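Local coordinates for Protease/Reverse transcriptase/ribonuclease H (Eastern chimpanzee simian foamy virus, PDB 7KSF), which combines an aspartic protease, a reverse transcriptase that copies RNA into DNA, and a ribonuclease H in a single retroviral polyprotein, at residues M194-Y199 with V211-V217; G252-H256 with L290-D294; L499-H503 with W545-M549; T246-A250 with Y338-L342; I10-L15 with F32-E36. The protein carries 1 engineered substitution. All blocks are in the same frame, centred on the assembly; numbering follows the deposited sequence.

Interaction 1: M194-Y199 with V211-V217; sequences MNTPVY and VLDYREV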
# COMPACT_ATOMS: atom_id res chain seq x y z
N MET A 194 9.14 -1.53 33.99
CA MET A 194 8.05 -1.71 33.05
C MET A 194 8.32 -2.89 32.13
O MET A 194 9.47 -3.16 31.77
CB MET A 194 7.84 -0.44 32.22
CG MET A 194 6.68 -0.52 31.25
SD MET A 194 5.16 -1.03 32.08
CE MET A 194 4.00 -1.06 30.71
N ASN A 195 7.26 -3.59 31.75
CA ASN A 195 7.34 -4.66 30.76
C ASN A 195 6.15 -4.54 29.82
O ASN A 195 5.04 -4.20 30.24
CB ASN A 195 7.34 -6.04 31.41
CG ASN A 195 7.74 -7.13 30.45
OD1 ASN A 195 8.91 -7.49 30.36
ND2 ASN A 195 6.77 -7.66 29.71
N THR A 196 6.39 -4.82 28.54
CA THR A 196 5.40 -4.67 27.49
C THR A 196 5.11 -6.00 26.82
O THR A 196 6.05 -6.75 26.52
CB THR A 196 5.88 -3.65 26.44
OG1 THR A 196 5.82 -2.33 26.99
CG2 THR A 196 5.03 -3.72 25.18
N PRO A 197 3.84 -6.34 26.59
CA PRO A 197 3.54 -7.58 25.89
C PRO A 197 4.00 -7.52 24.44
O PRO A 197 3.99 -6.46 23.81
CB PRO A 197 2.00 -7.68 25.97
CG PRO A 197 1.61 -6.73 27.05
CD PRO A 197 2.62 -5.63 27.01
N VAL A 198 4.42 -8.68 23.93
CA VAL A 198 4.88 -8.82 22.56
C VAL A 198 3.98 -9.83 21.85
O VAL A 198 3.61 -10.86 22.43
CB VAL A 198 6.37 -9.24 22.50
CG1 VAL A 198 6.58 -10.58 23.18
CG2 VAL A 198 6.85 -9.29 21.06
N TYR A 199 3.62 -9.53 20.61
CA TYR A 199 2.74 -10.37 19.82
C TYR A 199 3.35 -10.66 18.46
O TYR A 199 4.01 -9.79 17.87
CB TYR A 199 1.37 -9.70 19.62
CG TYR A 199 0.58 -9.52 20.89
CD1 TYR A 199 -0.24 -10.53 21.36
CD2 TYR A 199 0.66 -8.34 21.62
CE1 TYR A 199 -0.97 -10.37 22.52
CE2 TYR A 199 -0.06 -8.17 22.78
CZ TYR A 199 -0.88 -9.19 23.23
OH TYR A 199 -1.60 -9.03 24.39
N VAL A 211 5.14 -7.65 17.30
CA VAL A 211 4.36 -6.44 17.55
C VAL A 211 4.33 -6.19 19.05
O VAL A 211 4.05 -7.11 19.83
CB VAL A 211 2.93 -6.54 16.98
CG1 VAL A 211 2.12 -5.32 17.37
CG2 VAL A 211 2.97 -6.70 15.47
N LEU A 212 4.61 -4.96 19.45
CA LEU A 212 4.60 -4.58 20.86
C LEU A 212 3.28 -3.89 21.21
O LEU A 212 2.72 -3.14 20.40
CB LEU A 212 5.77 -3.65 21.18
CG LEU A 212 7.14 -4.31 21.11
CD1 LEU A 212 8.23 -3.28 21.27
CD2 LEU A 212 7.27 -5.39 22.17
N ASP A 213 2.79 -4.15 22.42
CA ASP A 213 1.53 -3.60 22.90
C ASP A 213 1.85 -2.46 23.86
O ASP A 213 1.96 -2.64 25.07
CB ASP A 213 0.69 -4.68 23.57
CG ASP A 213 -0.71 -4.22 23.90
OD1 ASP A 213 -1.20 -3.32 23.20
OD2 ASP A 213 -1.32 -4.77 24.84
N TYR A 214 1.99 -1.25 23.30
CA TYR A 214 2.45 -0.09 24.04
C TYR A 214 1.32 0.81 24.53
O TYR A 214 1.59 1.90 25.04
CB TYR A 214 3.42 0.73 23.17
CG TYR A 214 4.85 0.28 23.27
CD1 TYR A 214 5.38 -0.15 24.48
CD2 TYR A 214 5.69 0.29 22.16
CE1 TYR A 214 6.69 -0.56 24.58
CE2 TYR A 214 7.00 -0.12 22.26
CZ TYR A 214 7.50 -0.54 23.47
OH TYR A 214 8.80 -0.95 23.57
N ARG A 215 0.06 0.38 24.39
CA ARG A 215 -1.04 1.22 24.82
C ARG A 215 -1.09 1.39 26.34
O ARG A 215 -1.79 2.28 26.82
CB ARG A 215 -2.37 0.66 24.31
CG ARG A 215 -2.58 -0.82 24.58
CD ARG A 215 -3.71 -1.38 23.72
NE ARG A 215 -3.78 -2.84 23.78
CZ ARG A 215 -4.58 -3.58 23.01
NH1 ARG A 215 -5.37 -2.99 22.12
NH2 ARG A 215 -4.58 -4.90 23.13
N GLU A 216 -0.37 0.56 27.09
CA GLU A 216 -0.29 0.74 28.53
C GLU A 216 0.65 1.88 28.90
O GLU A 216 0.41 2.60 29.87
CB GLU A 216 0.15 -0.56 29.21
CG GLU A 216 -0.89 -1.66 29.13
CD GLU A 216 -2.18 -1.27 29.81
OE1 GLU A 216 -2.13 -0.57 30.85
OE2 GLU A 216 -3.26 -1.65 29.31
N VAL A 217 1.73 2.06 28.12
CA VAL A 217 2.64 3.16 28.39
C VAL A 217 2.08 4.47 27.83
O VAL A 217 2.33 5.54 28.39
CB VAL A 217 4.03 2.85 27.81
CG1 VAL A 217 5.04 3.88 28.27
CG2 VAL A 217 4.46 1.45 28.21
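Residues 194-199 and 211-217 meet at the open end of the antiparallel beta hairpin formed by strands 198-202 and 208-212, which by its sequence probably corresponds to the fingers hairpin of retroviral reverse transcriptases. Backbone bonds set the register. Tyr199 and Val211 form a hydrogen-bonded pair, Tyr199 N donating to Val211 O at 2.6 Å and Val211 N to Tyr199 O at a very short 2.5 Å. Val198 and Leu212 follow as a non-hydrogen-bonded pair, and a further bond, Asp213 N to Pro197 O at 3.0 Å, continues the pairing past the end of the regular strands. CA-H...O contacts fill the gaps, from Val198 CA to Val211 O (3.3 Å) and from Leu212 CA to Pro197 O (3.6 Å).

Apolar packing differs between the two faces. On one, Val198 CB lies 4.0 Å from Leu212 CD2, and Leu212 goes on to touch Trp277. On the other, Tyr199 CB lies 4.4 Å from Val211 CB, and the edge of the Tyr199 ring meets Asp213, CE2 lying 3.7 Å from Asp213 CB. Beyond the strands, Met194 reaches the short, weakly bonded helix 215-218, its CE 3.6 Å from Val217 CG2.

Among the polar groups, Asp213 OD1 forms a salt bridge with Arg215 NE at 2.7 Å, whereas Glu216 turns to Lys219. The Thr196 hydroxyl meets the edge of the Tyr214 ring, OG1 lying 3.1 Å from CE1.

Interaction 2: G252-H256 with L290-D294; sequences GFWAH and LFTAD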
# COMPACT_ATOMS: atom_id res chain seq x y z
N GLY A 252 11.89 4.37 10.37
CA GLY A 252 12.76 5.49 10.71
C GLY A 252 12.85 5.75 12.20
O GLY A 252 13.89 6.20 12.69
N PHE A 253 11.78 5.48 12.94
CA PHE A 253 11.83 5.63 14.38
C PHE A 253 12.92 4.77 15.01
O PHE A 253 13.37 5.08 16.12
CB PHE A 253 10.46 5.31 15.00
CG PHE A 253 9.70 4.26 14.26
CD1 PHE A 253 10.13 2.94 14.28
CD2 PHE A 253 8.56 4.58 13.55
CE1 PHE A 253 9.43 1.97 13.59
CE2 PHE A 253 7.86 3.62 12.86
CZ PHE A 253 8.29 2.30 12.88
N TRP A 254 13.37 3.72 14.33
CA TRP A 254 14.53 2.98 14.81
C TRP A 254 15.84 3.73 14.58
O TRP A 254 16.89 3.24 15.00
CB TRP A 254 14.60 1.61 14.14
CG TRP A 254 13.54 0.66 14.60
CD1 TRP A 254 12.73 0.81 15.68
CD2 TRP A 254 13.17 -0.58 13.99
NE1 TRP A 254 11.87 -0.26 15.79
CE2 TRP A 254 12.13 -1.13 14.76
CE3 TRP A 254 13.62 -1.28 12.86
CZ2 TRP A 254 11.53 -2.35 14.44
CZ3 TRP A 254 13.03 -2.49 12.55
CH2 TRP A 254 11.99 -3.01 13.34
N ALA A 255 15.81 4.90 13.93
CA ALA A 255 17.03 5.67 13.75
C ALA A 255 17.23 6.72 14.83
O ALA A 255 18.38 7.11 15.09
CB ALA A 255 17.04 6.34 12.37
N HIS A 256 16.16 7.18 15.46
CA HIS A 256 16.25 8.20 16.50
C HIS A 256 16.56 7.55 17.84
O HIS A 256 15.72 6.79 18.35
CB HIS A 256 14.95 8.98 16.60
CG HIS A 256 14.73 9.93 15.46
ND1 HIS A 256 14.58 9.50 14.16
CD2 HIS A 256 14.63 11.28 15.42
CE1 HIS A 256 14.40 10.55 13.37
NE2 HIS A 256 14.42 11.64 14.12
N LEU A 290 7.65 12.51 17.08
CA LEU A 290 9.05 12.88 17.27
C LEU A 290 9.89 12.59 16.03
O LEU A 290 10.88 13.29 15.77
CB LEU A 290 9.64 12.15 18.47
CG LEU A 290 9.24 12.60 19.88
CD1 LEU A 290 9.89 11.71 20.93
CD2 LEU A 290 9.62 14.05 20.10
N PHE A 291 9.52 11.57 15.26
CA PHE A 291 10.31 11.18 14.10
C PHE A 291 9.99 12.04 12.89
O PHE A 291 10.90 12.58 12.24
CB PHE A 291 10.07 9.70 13.79
CG PHE A 291 10.45 9.32 12.39
CD1 PHE A 291 11.77 9.17 12.04
CD2 PHE A 291 9.47 9.11 11.43
CE1 PHE A 291 12.13 8.83 10.75
CE2 PHE A 291 9.82 8.76 10.15
CZ PHE A 291 11.15 8.62 9.81
N THR A 292 8.70 12.20 12.60
CA THR A 292 8.23 12.97 11.46
C THR A 292 8.65 14.44 11.49
O THR A 292 8.96 15.01 10.45
CB THR A 292 6.70 12.89 11.32
OG1 THR A 292 6.29 11.52 11.22
CG2 THR A 292 6.24 13.64 10.08
N ALA A 293 8.64 15.04 12.67
CA ALA A 293 9.02 16.45 12.77
C ALA A 293 10.45 16.66 12.30
O ALA A 293 10.74 17.63 11.61
CB ALA A 293 8.85 16.93 14.21
N ASP A 294 11.34 15.74 12.67
CA ASP A 294 12.73 15.84 12.25
C ASP A 294 12.85 15.73 10.73
O ASP A 294 13.61 16.46 10.10
CB ASP A 294 13.57 14.75 12.91
CG ASP A 294 15.00 14.72 12.42
OD1 ASP A 294 15.72 13.75 12.72
OD2 ASP A 294 15.41 15.69 11.74
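Phe291 and His256 take up most of this contact, and their rotamers decide its shape. With chi1 at 160° (t), Phe291 extends from helix 287-299 over the short 3-10 turn that begins at Gly252, bringing CE1 to 3.4 Å from Gly252 CA. An ideal CB on Gly252 would fall only 2.2 Å from Phe291 CZ, so the ring occupies the space that a side chain there would need. The amide of Phe253 sits over one face of the same ring, its N 3.8 Å from Phe291 CD1, while the Phe253 side chain, at an unusual chi1 of 32°, packs on Gln282.

The sequence places the turn in probable motif A and the helix in probable motif B, two conserved elements of the reverse transcriptase palm that here lie directly against each other.

His256, an m rotamer, points its imidazole at the helix. Phe291 CA lies over one ring face, and His256 CE1 approaches the Phe291 ring edge, 3.3 Å from CD1. The t rotamer of Asp294 brings OD1 to 2.8 Å from His256 NE2, a weak, bent hydrogen bond. Asp294 has stronger partners in the Tyr338 hydroxyl, also bonded to OD1, and Arg144, salt-bridged to OD2.

Interaction 3: L499-H503 with W545-M549; sequences LTTMH and WITWM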
# COMPACT_ATOMS: atom_id res chain seq x y z
N LEU A 499 -13.37 1.49 8.60
CA LEU A 499 -12.47 2.58 8.97
C LEU A 499 -11.74 3.14 7.76
O LEU A 499 -11.65 4.36 7.59
CB LEU A 499 -11.48 2.08 10.02
CG LEU A 499 -12.12 1.61 11.32
CD1 LEU A 499 -11.08 0.97 12.22
CD2 LEU A 499 -12.80 2.77 12.02
N THR A 500 -11.20 2.26 6.91
CA THR A 500 -10.58 2.75 5.68
C THR A 500 -11.61 3.37 4.75
O THR A 500 -11.26 4.22 3.92
CB THR A 500 -9.83 1.63 4.97
OG1 THR A 500 -9.18 2.16 3.80
CG2 THR A 500 -10.79 0.52 4.54
N THR A 501 -12.87 2.95 4.86
CA THR A 501 -13.93 3.61 4.11
C THR A 501 -14.17 5.02 4.64
O THR A 501 -14.31 5.97 3.86
CB THR A 501 -15.22 2.78 4.17
OG1 THR A 501 -14.94 1.44 3.75
CG2 THR A 501 -16.27 3.38 3.26
N MET A 502 -14.23 5.17 5.97
CA MET A 502 -14.37 6.49 6.56
C MET A 502 -13.18 7.38 6.21
O MET A 502 -13.34 8.58 5.99
CB MET A 502 -14.50 6.40 8.08
CG MET A 502 -15.74 5.68 8.56
SD MET A 502 -16.07 6.06 10.29
CE MET A 502 -17.05 4.63 10.73
N HIS A 503 -11.99 6.79 6.17
CA HIS A 503 -10.80 7.56 5.80
C HIS A 503 -10.95 8.16 4.41
O HIS A 503 -10.69 9.35 4.21
CB HIS A 503 -9.56 6.67 5.89
CG HIS A 503 -8.28 7.39 5.61
ND1 HIS A 503 -7.43 7.03 4.58
CD2 HIS A 503 -7.70 8.45 6.22
CE1 HIS A 503 -6.39 7.84 4.57
NE2 HIS A 503 -6.53 8.71 5.55
N TRP A 545 -4.26 2.22 11.41
CA TRP A 545 -5.00 2.53 12.63
C TRP A 545 -4.61 3.90 13.19
O TRP A 545 -5.47 4.67 13.62
CB TRP A 545 -4.77 1.43 13.67
CG TRP A 545 -5.57 0.19 13.40
CD1 TRP A 545 -5.25 -0.83 12.56
CD2 TRP A 545 -6.84 -0.15 13.98
NE1 TRP A 545 -6.24 -1.79 12.58
CE2 TRP A 545 -7.22 -1.40 13.45
CE3 TRP A 545 -7.68 0.47 14.90
CZ2 TRP A 545 -8.41 -2.03 13.80
CZ3 TRP A 545 -8.87 -0.15 15.25
CH2 TRP A 545 -9.22 -1.39 14.70
N ILE A 546 -3.31 4.21 13.19
CA ILE A 546 -2.86 5.54 13.59
C ILE A 546 -3.50 6.61 12.71
O ILE A 546 -4.04 7.60 13.21
CB ILE A 546 -1.33 5.63 13.53
CG1 ILE A 546 -0.71 4.66 14.54
CG2 ILE A 546 -0.86 7.06 13.78
CD1 ILE A 546 0.79 4.57 14.45
N THR A 547 -3.44 6.42 11.39
CA THR A 547 -4.12 7.33 10.48
C THR A 547 -5.60 7.41 10.79
O THR A 547 -6.22 8.47 10.67
CB THR A 547 -3.89 6.90 9.03
OG1 THR A 547 -2.48 6.72 8.79
CG2 THR A 547 -4.41 7.94 8.08
N TRP A 548 -6.20 6.30 11.23
CA TRP A 548 -7.62 6.30 11.57
C TRP A 548 -7.87 6.99 12.91
O TRP A 548 -8.80 7.79 13.05
CB TRP A 548 -8.16 4.87 11.57
CG TRP A 548 -8.11 4.22 10.22
CD1 TRP A 548 -8.16 4.84 9.01
CD2 TRP A 548 -7.99 2.82 9.95
NE1 TRP A 548 -8.09 3.91 8.00
CE2 TRP A 548 -7.99 2.66 8.55
CE3 TRP A 548 -7.89 1.68 10.76
CZ2 TRP A 548 -7.88 1.42 7.94
CZ3 TRP A 548 -7.79 0.44 10.15
CH2 TRP A 548 -7.79 0.32 8.75
N MET A 549 -7.04 6.69 13.92
CA MET A 549 -7.28 7.23 15.25
C MET A 549 -7.01 8.73 15.32
O MET A 549 -7.60 9.43 16.15
CB MET A 549 -6.43 6.50 16.28
CG MET A 549 -6.79 5.04 16.41
SD MET A 549 -8.57 4.83 16.55
CE MET A 549 -8.67 3.10 16.98
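Trp548 and Leu499 bury the most surface here, followed by His503. The Trp548 indole is laid against helix 494-513 so that Leu499 CB stands over its six-membered ring, 3.7 Å from the centroid and 17° off the normal, in a CH-pi contact. Leu499 makes a second one with its CD1, 4.1 Å from the centroid of the Trp545 six-membered ring, and so spans two indoles one helical turn apart.

Segments 499-503 and 545-549 cross at 58°, their axes 10.0 Å apart at closest approach. Both pack in an RNase H-like fold, probably the connection domain, whose sheet has strand order 3-2-1-4-5 and where helix 542-549 lies in the crossover between parallel strands 518-522 and 557-561.

His503 offers its ring face to the edge of Trp548 in an offset edge-to-face pair, the centroid of the Trp548 five-membered ring 5.7 Å from that of the His503 ring. His503 NE2, 3.4 Å from Thr547 CG2, is hydrogen-bonded to Ser231 OG. Thr547 OG1 bonds to Ile543 O and Tyr308 OH.

Interaction 4: T246-A250 with Y338-L342; sequences TLDLA and YVVSL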
# COMPACT_ATOMS: atom_id res chain seq x y z
N THR A 246 7.42 8.07 -4.47
CA THR A 246 7.28 7.77 -3.05
C THR A 246 8.43 6.88 -2.61
O THR A 246 8.81 5.94 -3.32
CB THR A 246 5.94 7.08 -2.76
OG1 THR A 246 5.95 6.56 -1.43
CG2 THR A 246 5.68 5.96 -3.73
N LEU A 247 8.99 7.19 -1.44
CA LEU A 247 10.14 6.47 -0.89
C LEU A 247 9.78 5.97 0.50
O LEU A 247 9.51 6.77 1.40
CB LEU A 247 11.37 7.36 -0.81
CG LEU A 247 11.97 7.80 -2.14
CD1 LEU A 247 13.09 8.78 -1.89
CD2 LEU A 247 12.46 6.59 -2.91
N ASP A 248 9.80 4.65 0.68
CA ASP A 248 9.49 4.05 1.97
C ASP A 248 10.76 3.97 2.81
O ASP A 248 11.78 3.44 2.35
CB ASP A 248 8.88 2.66 1.79
CG ASP A 248 8.59 1.97 3.11
OD1 ASP A 248 8.37 2.68 4.11
OD2 ASP A 248 8.59 0.72 3.13
N LEU A 249 10.70 4.49 4.03
CA LEU A 249 11.84 4.41 4.93
C LEU A 249 11.83 3.08 5.68
O LEU A 249 10.81 2.38 5.75
CB LEU A 249 11.83 5.58 5.91
CG LEU A 249 11.89 6.97 5.25
CD1 LEU A 249 11.91 8.08 6.30
CD2 LEU A 249 13.09 7.08 4.33
N ALA A 250 12.98 2.73 6.24
CA ALA A 250 13.16 1.43 6.89
C ALA A 250 12.97 1.57 8.40
O ALA A 250 13.91 1.47 9.19
CB ALA A 250 14.54 0.85 6.55
N TYR A 338 19.48 8.23 7.24
CA TYR A 338 18.26 7.47 6.99
C TYR A 338 18.52 6.41 5.93
O TYR A 338 19.49 6.45 5.17
CB TYR A 338 17.13 8.40 6.55
CG TYR A 338 16.58 9.25 7.67
CD1 TYR A 338 15.75 8.70 8.64
CD2 TYR A 338 16.89 10.60 7.77
CE1 TYR A 338 15.24 9.47 9.66
CE2 TYR A 338 16.38 11.39 8.79
CZ TYR A 338 15.55 10.81 9.74
OH TYR A 338 15.05 11.58 10.76
N VAL A 339 17.62 5.42 5.89
CA VAL A 339 17.76 4.25 5.03
C VAL A 339 16.46 4.08 4.26
O VAL A 339 15.38 4.05 4.87
CB VAL A 339 18.09 2.99 5.84
CG1 VAL A 339 18.03 1.77 4.96
CG2 VAL A 339 19.45 3.12 6.49
N VAL A 340 16.56 3.97 2.94
CA VAL A 340 15.41 3.85 2.05
C VAL A 340 15.25 2.39 1.64
O VAL A 340 16.23 1.72 1.30
CB VAL A 340 15.57 4.75 0.81
CG1 VAL A 340 14.36 4.64 -0.10
CG2 VAL A 340 15.81 6.19 1.22
N SER A 341 14.01 1.91 1.67
CA SER A 341 13.69 0.55 1.23
C SER A 341 13.13 0.62 -0.19
O SER A 341 12.06 1.19 -0.41
CB SER A 341 12.68 -0.09 2.18
OG SER A 341 12.19 -1.32 1.65
N LEU A 342 13.87 0.06 -1.14
CA LEU A 342 13.40 0.01 -2.52
C LEU A 342 12.42 -1.13 -2.76
O LEU A 342 12.00 -1.33 -3.91
CB LEU A 342 14.59 -0.11 -3.47
CG LEU A 342 15.57 1.05 -3.36
CD1 LEU A 342 16.78 0.82 -4.24
CD2 LEU A 342 14.89 2.36 -3.71
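Leu247, on strand 243-249, opens the contact, its CD2 resting 3.9 Å from Val340 CG1 on a side that Phe330 of helix 319-336 also covers. At Asp248 the backbone takes over: its carbonyl O accepts a nearly straight hydrogen bond from Ser341 N (2.8 Å, 169°), while the two side chains come no nearer to each other than 4.3 Å, from Asp248 OD2 to Ser341 CB. Leu249 and Val340 form an antiparallel non-hydrogen-bonded pair. Their side chains diverge, yet Leu249 CD2 still lies 4.2 Å from Val340 CG2, and Leu249 CA makes a CA-H...O contact of 3.6 Å with Val339 O. Ala250 closes the pairing, its N bonded to Val339 O at 3.1 Å and its CB 3.9 Å from Val339 CG1.

By sequence, Asp248 is probably the motif A aspartate of the polymerase palm, and its OD1 lies close to OD2 of Asp310. Since residues 338-342 engage Asp248 through its carbonyl, they fix its backbone without bonding the carboxylate, consistent with a metal-binding role as in related polymerases.

Interaction 5: I10-L15 with F32-E36; sequences IKGTKL and FLEDE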
# COMPACT_ATOMS: atom_id res chain seq x y z
N ILE A 10 33.45 0.03 29.41
CA ILE A 10 34.29 1.11 29.92
C ILE A 10 34.42 1.05 31.44
O ILE A 10 35.51 0.87 31.97
CB ILE A 10 33.78 2.49 29.44
CG1 ILE A 10 34.44 3.62 30.24
CG2 ILE A 10 32.27 2.57 29.53
CD1 ILE A 10 34.09 5.02 29.75
N LYS A 11 33.30 1.20 32.16
CA LYS A 11 33.27 1.10 33.62
C LYS A 11 32.19 0.09 34.02
O LYS A 11 31.17 0.44 34.62
CB LYS A 11 33.02 2.46 34.26
CG LYS A 11 34.18 3.44 34.17
CD LYS A 11 33.90 4.70 34.97
CE LYS A 11 35.09 5.65 34.94
NZ LYS A 11 34.84 6.86 35.77
N GLY A 12 32.42 -1.18 33.70
CA GLY A 12 31.48 -2.23 34.03
C GLY A 12 30.30 -2.31 33.09
O GLY A 12 29.93 -3.40 32.64
N THR A 13 29.71 -1.16 32.78
CA THR A 13 28.55 -1.12 31.90
C THR A 13 28.98 -1.31 30.45
O THR A 13 29.85 -0.59 29.96
CB THR A 13 27.80 0.21 32.07
OG1 THR A 13 28.72 1.30 31.88
CG2 THR A 13 27.19 0.30 33.46
N LYS A 14 28.37 -2.28 29.77
CA LYS A 14 28.68 -2.51 28.37
C LYS A 14 28.22 -1.33 27.52
O LYS A 14 27.24 -0.65 27.85
CB LYS A 14 28.02 -3.80 27.87
CG LYS A 14 28.41 -5.05 28.64
CD LYS A 14 27.59 -6.25 28.18
CE LYS A 14 27.93 -7.49 28.97
NZ LYS A 14 27.05 -8.64 28.63
N LEU A 15 28.93 -1.10 26.43
CA LEU A 15 28.60 -0.01 25.51
C LEU A 15 29.06 -0.41 24.12
O LEU A 15 29.48 -1.55 23.88
CB LEU A 15 29.23 1.30 25.99
CG LEU A 15 28.54 2.60 25.56
CD1 LEU A 15 27.07 2.58 25.95
CD2 LEU A 15 29.24 3.80 26.17
N PHE A 32 30.54 9.42 32.22
CA PHE A 32 31.67 8.67 32.76
C PHE A 32 32.87 9.55 33.08
O PHE A 32 33.78 9.09 33.79
CB PHE A 32 32.11 7.58 31.78
CG PHE A 32 31.08 6.50 31.58
CD1 PHE A 32 30.91 5.50 32.52
CD2 PHE A 32 30.29 6.49 30.45
CE1 PHE A 32 29.97 4.51 32.33
CE2 PHE A 32 29.35 5.50 30.25
CZ PHE A 32 29.19 4.51 31.19
N LEU A 33 32.91 10.78 32.59
CA LEU A 33 34.08 11.64 32.74
C LEU A 33 33.92 12.68 33.85
O LEU A 33 34.72 13.61 33.93
CB LEU A 33 34.39 12.33 31.41
CG LEU A 33 34.50 11.38 30.22
CD1 LEU A 33 34.90 12.15 28.98
CD2 LEU A 33 35.49 10.26 30.50
N GLU A 34 32.89 12.54 34.69
CA GLU A 34 32.71 13.48 35.79
C GLU A 34 33.72 13.21 36.91
O GLU A 34 34.41 14.13 37.37
CB GLU A 34 31.28 13.40 36.32
CG GLU A 34 30.23 13.77 35.28
CD GLU A 34 28.83 13.42 35.72
OE1 GLU A 34 28.67 12.76 36.78
OE2 GLU A 34 27.88 13.80 35.01
N ASP A 35 33.81 11.96 37.36
CA ASP A 35 34.73 11.60 38.43
C ASP A 35 36.19 11.78 38.01
O ASP A 35 37.04 12.09 38.85
CB ASP A 35 34.49 10.16 38.87
CG ASP A 35 33.04 9.87 39.17
OD1 ASP A 35 32.33 10.80 39.61
OD2 ASP A 35 32.60 8.72 38.97
N GLU A 36 36.49 11.59 36.73
CA GLU A 36 37.87 11.62 36.28
C GLU A 36 38.42 13.04 36.28
O GLU A 36 37.71 14.01 36.03
CB GLU A 36 37.99 11.02 34.87
CG GLU A 36 37.47 9.60 34.76
CD GLU A 36 38.14 8.64 35.72
OE1 GLU A 36 39.35 8.80 35.99
OE2 GLU A 36 37.46 7.72 36.21
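Lys11 carries the polar part of this surface contact. Its fully extended outer chain takes NZ to Glu36 OE2, 2.8 Å away, in a hydrogen-bonded salt bridge, and NZ also donates to the carbonyl Phe32 O at 3.2 Å. One ammonium group thus satisfies both a carboxylate and a backbone acceptor of the 32-36 loop. Asp35 OD2, at 4.3 Å from Lys11 NZ, is too far for a salt bridge. Within residues 10-15 the turn is held by a weak bond from Thr13 N to Lys11 O (2.8 Å), with Gly12 at a positive phi of 80°; Leu15 then bonds through its backbone to Ala8.

Residues 10-13 form the turn of the hairpin between strands 6-9 and 14-19 of the protease domain. The partner loop leads into strand 40-43, and its place in the chain probably corresponds to the flap elbow region of retroviral aspartic proteases.

The apolar part centres on the Phe32 ring. Ile10 CG2 lies over its face, 4.1 Å from the ring centroid in a CH-pi contact, while Lys11 CD is 3.9 Å from Phe32 CD1 at the edge. Thr13 OG1 also meets that ring's edge, 3.3 Å from Phe32 CZ.

Along the chain, interaction 5 closes first, in the protease domain, followed by interaction 1 in the probable fingers hairpin; interaction 2 is nested inside the loop closed by interaction 4, and interaction 3 comes last. Interactions 2 and 4, with centres 13 Å apart, touch within the palm, where Tyr338 reaches His256, Phe291 and Asp294 and Leu249 meets Phe291. They link strand 243-249, the turn after it and helix 287-299 into one unit. Interactions 1 and 3 each lie about 7 Å from interaction 2 at their nearest atoms. Interaction 5 lies 28 Å from interaction 2 and 47 Å from interaction 3, centre to centre, touching none of the others, consistent with a separate protease domain.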